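Long-range contacts in propionate kinase (Francisella tularensis subsp. tularensis, PDB 3KHY), which probably catalyses the reversible transfer of phosphate from ATP to a short-chain carboxylate such as acetate, with magnesium as cofactor: residues Cys9-Val14 and Tyr59-Phe63; Leu104-Lys108 and Ile122-Arg126. All coordinates share one frame. Numbering follows the deposited sequence.

How the contacts relate
Contact 1 comes first along the chain. It brings the turn between strands 3-9 and 14-20 against the start of helix 59-72, closing a loop of 44 residues that holds three further strands and no helix. Contact 2 follows in series, without nesting or crossing. It pairs helix 101-109 with helix 118-131 across a connection of eight residues. The two centres lie about 15 Å apart, and the contacts touch. Cys9 SG is 3.8 Å from Gly124 CA, and Phe63 CZ is 4.2 Å from Gly124 O. Helix 118-131 thus packs on helix 101-109 and also meets contact 1, beside the N-terminal sheet that holds strands 3-9, 14-20 and 137-141.

Contact 1 of 2, residues Cys9-Val14 and Tyr59-Phe63; sequences CGSSSV and YKDVF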
loop_
_atom_site.group_PDB
_atom_site.type_symbol
_atom_site.label_atom_id
_atom_site.label_comp_id
_atom_site.label_asym_id
_atom_site.label_seq_id
_atom_site.Cartn_x
_atom_site.Cartn_y
_atom_site.Cartn_z
ATOM N N CYS A 9 13.930 26.160 5.776
ATOM C CA CYS A 9 13.899 26.586 7.171
ATOM C C CYS A 9 13.118 25.594 8.016
ATOM O O CYS A 9 11.900 25.496 7.894
ATOM C CB CYS A 9 13.260 27.971 7.311
ATOM S SG CYS A 9 14.123 29.304 6.461
ATOM N N GLY A 10 13.824 24.871 8.881
ATOM C CA GLY A 10 13.197 23.923 9.787
ATOM C C GLY A 10 13.028 24.517 11.174
ATOM O O GLY A 10 13.408 25.669 11.415
ATOM N N SER A 11 12.470 23.730 12.089
ATOM C CA SER A 11 12.207 24.191 13.451
ATOM C C SER A 11 13.473 24.568 14.221
ATOM O O SER A 11 13.471 25.527 14.989
ATOM C CB SER A 11 11.395 23.147 14.227
ATOM O OG SER A 11 11.945 21.850 14.077
ATOM N N SER A 12 14.552 23.819 14.020
ATOM C CA SER A 12 15.808 24.119 14.705
ATOM C C SER A 12 17.003 24.219 13.751
ATOM O O SER A 12 18.150 24.149 14.184
ATOM C CB SER A 12 16.088 23.078 15.797
ATOM O OG SER A 12 16.232 21.782 15.242
ATOM N N SER A 13 16.729 24.404 12.461
ATOM C CA SER A 13 17.780 24.390 11.453
ATOM C C SER A 13 17.423 25.203 10.215
ATOM O O SER A 13 16.248 25.351 9.872
ATOM C CB SER A 13 18.072 22.949 11.033
ATOM O OG SER A 13 17.022 22.460 10.228
ATOM N N VAL A 14 18.449 25.719 9.547
ATOM C CA VAL A 14 18.283 26.375 8.258
ATOM C C VAL A 14 19.305 25.822 7.281
ATOM O O VAL A 14 20.508 25.980 7.467
ATOM C CB VAL A 14 18.463 27.907 8.344
ATOM C CG1 VAL A 14 18.317 28.534 6.954
ATOM C CG2 VAL A 14 17.458 28.520 9.319
ATOM N N TYR A 59 17.271 32.035 16.271
ATOM C CA TYR A 59 16.979 31.854 14.863
ATOM C C TYR A 59 17.273 33.170 14.154
ATOM O O TYR A 59 17.764 33.186 13.028
ATOM C CB TYR A 59 15.512 31.487 14.699
ATOM C CG TYR A 59 15.204 30.537 13.568
ATOM C CD1 TYR A 59 14.939 29.194 13.815
ATOM C CD2 TYR A 59 15.150 30.986 12.255
ATOM C CE1 TYR A 59 14.634 28.319 12.780
ATOM C CE2 TYR A 59 14.850 30.124 11.215
ATOM C CZ TYR A 59 14.592 28.792 11.481
ATOM O OH TYR A 59 14.289 27.941 10.438
ATOM N N LYS A 60 16.977 34.280 14.825
ATOM C CA LYS A 60 17.294 35.596 14.279
ATOM C C LYS A 60 18.809 35.812 14.183
ATOM O O LYS A 60 19.300 36.388 13.212
ATOM C CB LYS A 60 16.656 36.710 15.110
ATOM C CG LYS A 60 16.865 38.098 14.519
ATOM C CD LYS A 60 16.482 39.203 15.496
ATOM C CE LYS A 60 16.812 40.579 14.924
ATOM N NZ LYS A 60 16.649 41.675 15.925
ATOM N N ASP A 61 19.541 35.360 15.198
ATOM C CA ASP A 61 21.005 35.432 15.185
ATOM C C ASP A 61 21.578 34.652 14.000
ATOM O O ASP A 61 22.527 35.089 13.347
ATOM C CB ASP A 61 21.585 34.884 16.489
ATOM C CG ASP A 61 21.235 35.739 17.692
ATOM O OD1 ASP A 61 20.931 36.936 17.503
ATOM O OD2 ASP A 61 21.267 35.213 18.825
ATOM N N VAL A 62 21.002 33.487 13.737
ATOM C CA VAL A 62 21.417 32.687 12.593
ATOM C C VAL A 62 21.277 33.487 11.305
ATOM O O VAL A 62 22.204 33.557 10.502
ATOM C CB VAL A 62 20.599 31.398 12.492
ATOM C CG1 VAL A 62 20.863 30.706 11.164
ATOM C CG2 VAL A 62 20.933 30.482 13.654
ATOM N N PHE A 63 20.117 34.108 11.117
ATOM C CA PHE A 63 19.878 34.881 9.907
ATOM C C PHE A 63 20.807 36.077 9.748
ATOM O O PHE A 63 21.229 36.392 8.637
ATOM C CB PHE A 63 18.415 35.315 9.810
ATOM C CG PHE A 63 17.545 34.318 9.097
ATOM C CD1 PHE A 63 17.624 34.175 7.724
ATOM C CD2 PHE A 63 16.668 33.511 9.801
ATOM C CE1 PHE A 63 16.838 33.248 7.057
ATOM C CE2 PHE A 63 15.880 32.583 9.145
ATOM C CZ PHE A 63 15.964 32.454 7.769
#
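Residues Cys9-Val14 form the turn of the first beta hairpin, between strands 3-9 and 14-20, in the actin-like ATPase fold of the acetokinase family. The first turn of helix 59-72 packs against it. One hydrogen bond joins the two: Tyr59 OH donates to Gly10 O at 2.6 Å. Within the turn, Gly10 N bonds to Ser13 O at 2.7 Å, so the phenol meets a turn already held by its own backbone. Tyr59 is the main contributor from the helix. Its CA-CB bond points sideways, but the ring extends to the loop, and Ser11 O lies at the ring edge, 3.7 Å from Tyr59 CE1.

Apolar packing adds to this bond. Val14 CG2 is 3.6 Å from Tyr59 CZ and 4.4 Å from Val62 CG1. The Tyr59 and Phe63 rings also meet Phe127 of helix 118-131, which extends the apolar layer. The turn follows Asn8 and precedes Lys15, predicted to bind magnesium and ATP respectively, so the helix packs on a turn flanked by two probable active-site residues. A sulfur-aromatic contact completes it: Cys9 SG lies at the edge of the Phe63 ring, 3.9 Å from Phe63 CZ.

Contact 2 of 2, residues Leu104-Lys108 and Ile122-Arg126; sequences LEKIK and IEGIR
Ile122 lays its side chain over Ile107 and the backbone of Lys108. This is the centre of a roughly antiparallel helix pair, formed by helices 101-109 and 118-131 in the actin-like fold of the acetokinase family. Both segments are regular alpha helix, with Lys108 N bonded to Leu104 O at 2.9 Å and Arg126 N to Ile122 O at 3.0 Å. Their directions differ by 153°. Their axes approach to 11.7 Å, so side chains fill the gap. The closest CA pair is Lys108 and Ile122, 7.5 Å apart.

The apolar seam uses residues one helical turn apart. Ile107, Ile122 and Ile125 are all m,t rotamers. Ile107 CG2 lies 3.7 Å from Ile122 CG1, and Ile122 CD1 is 3.7 Å from Lys108 CA. Leu104 has chi1 -92° and chi2 t, and its CD2 reaches Ile125 CD1 at 4.2 Å. Ile107 also touches Ala139 and Phe141 of strand 137-141, so helix 101-109 packs on that strand.

The exposed margin is basic. Lys108 is extended through chi2, then turns with chi3 m and chi4 p. Arg126 reaches across with chi1 m and chi2 and chi3 t. Two like charges meet without bonding: Lys108 NZ lies 3.3 Å from Arg126 NH2.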
loop_
_atom_site.group_PDB
_atom_site.type_symbol
_atom_site.label_atom_id
_atom_site.label_comp_id
_atom_site.label_asym_id
_atom_site.label_seq_id
_atom_site.Cartn_x
_atom_site.Cartn_y
_atom_site.Cartn_z
ATOM N N LEU A 104 0.542 33.240 1.348
ATOM C CA LEU A 104 0.852 32.962 2.749
ATOM C C LEU A 104 -0.352 32.421 3.518
ATOM O O LEU A 104 -0.208 31.524 4.351
ATOM C CB LEU A 104 1.391 34.207 3.449
ATOM C CG LEU A 104 2.906 34.367 3.452
ATOM C CD1 LEU A 104 3.301 35.556 4.322
ATOM C CD2 LEU A 104 3.572 33.086 3.941
ATOM N N GLU A 105 -1.533 32.976 3.255
ATOM C CA GLU A 105 -2.753 32.465 3.874
ATOM C C GLU A 105 -2.951 30.994 3.518
ATOM O O GLU A 105 -3.258 30.170 4.381
ATOM C CB GLU A 105 -3.982 33.277 3.440
ATOM C CG GLU A 105 -4.034 34.691 3.999
ATOM C CD GLU A 105 -5.274 35.463 3.556
ATOM O OE1 GLU A 105 -6.214 34.834 3.016
ATOM O OE2 GLU A 105 -5.306 36.699 3.752
ATOM N N LYS A 106 -2.773 30.676 2.241
ATOM C CA LYS A 106 -2.934 29.307 1.760
ATOM C C LYS A 106 -1.926 28.351 2.387
ATOM O O LYS A 106 -2.281 27.252 2.819
ATOM C CB LYS A 106 -2.818 29.264 0.238
ATOM C CG LYS A 106 -3.940 29.971 -0.497
ATOM C CD LYS A 106 -3.720 29.861 -1.993
ATOM C CE LYS A 106 -4.760 30.637 -2.771
ATOM N NZ LYS A 106 -4.436 30.607 -4.223
ATOM N N ILE A 107 -0.661 28.760 2.423
ATOM C CA ILE A 107 0.365 27.964 3.086
ATOM C C ILE A 107 -0.025 27.699 4.537
ATOM O O ILE A 107 0.130 26.586 5.043
ATOM C CB ILE A 107 1.736 28.665 3.054
ATOM C CG1 ILE A 107 2.244 28.743 1.614
ATOM C CG2 ILE A 107 2.736 27.908 3.922
ATOM C CD1 ILE A 107 3.529 29.523 1.464
ATOM N N LYS A 108 -0.543 28.724 5.206
ATOM C CA LYS A 108 -0.948 28.584 6.596
ATOM C C LYS A 108 -2.077 27.556 6.738
ATOM O O LYS A 108 -2.165 26.857 7.741
ATOM C CB LYS A 108 -1.377 29.943 7.158
ATOM C CG LYS A 108 -2.022 29.884 8.536
ATOM C CD LYS A 108 -2.391 31.276 9.050
ATOM C CE LYS A 108 -1.186 32.019 9.632
ATOM N NZ LYS A 108 -0.121 32.341 8.632
ATOM N N ILE A 122 6.889 29.137 7.308
ATOM C CA ILE A 122 6.277 30.459 7.363
ATOM C C ILE A 122 7.147 31.442 8.150
ATOM O O ILE A 122 7.426 32.546 7.683
ATOM C CB ILE A 122 4.856 30.387 7.945
ATOM C CG1 ILE A 122 3.914 29.764 6.914
ATOM C CG2 ILE A 122 4.366 31.769 8.361
ATOM C CD1 ILE A 122 2.555 29.396 7.469
ATOM N N GLU A 123 7.598 31.027 9.327
ATOM C CA GLU A 123 8.467 31.874 10.147
ATOM C C GLU A 123 9.732 32.288 9.413
ATOM O O GLU A 123 10.160 33.437 9.507
ATOM C CB GLU A 123 8.826 31.177 11.458
ATOM C CG GLU A 123 7.695 31.199 12.470
ATOM C CD GLU A 123 7.664 29.955 13.332
ATOM O OE1 GLU A 123 8.678 29.223 13.352
ATOM O OE2 GLU A 123 6.622 29.711 13.983
ATOM N N GLY A 124 10.329 31.345 8.691
ATOM C CA GLY A 124 11.522 31.620 7.915
ATOM C C GLY A 124 11.254 32.696 6.884
ATOM O O GLY A 124 12.067 33.594 6.668
ATOM N N ILE A 125 10.097 32.601 6.244
ATOM C CA ILE A 125 9.679 33.588 5.261
ATOM C C ILE A 125 9.572 34.970 5.903
ATOM O O ILE A 125 9.998 35.970 5.322
ATOM C CB ILE A 125 8.333 33.175 4.609
ATOM C CG1 ILE A 125 8.545 31.947 3.715
ATOM C CG2 ILE A 125 7.733 34.323 3.813
ATOM C CD1 ILE A 125 7.270 31.374 3.145
ATOM N N ARG A 126 9.016 35.020 7.111
ATOM C CA ARG A 126 8.867 36.285 7.831
ATOM C C ARG A 126 10.214 36.884 8.235
ATOM O O ARG A 126 10.428 38.088 8.099
ATOM C CB ARG A 126 7.944 36.119 9.039
ATOM C CG ARG A 126 6.466 36.017 8.640
ATOM C CD ARG A 126 5.623 35.405 9.740
ATOM N NE ARG A 126 4.218 35.293 9.353
ATOM C CZ ARG A 126 3.288 34.692 10.091
ATOM N NH1 ARG A 126 3.621 34.147 11.255
ATOM N NH2 ARG A 126 2.031 34.631 9.666
#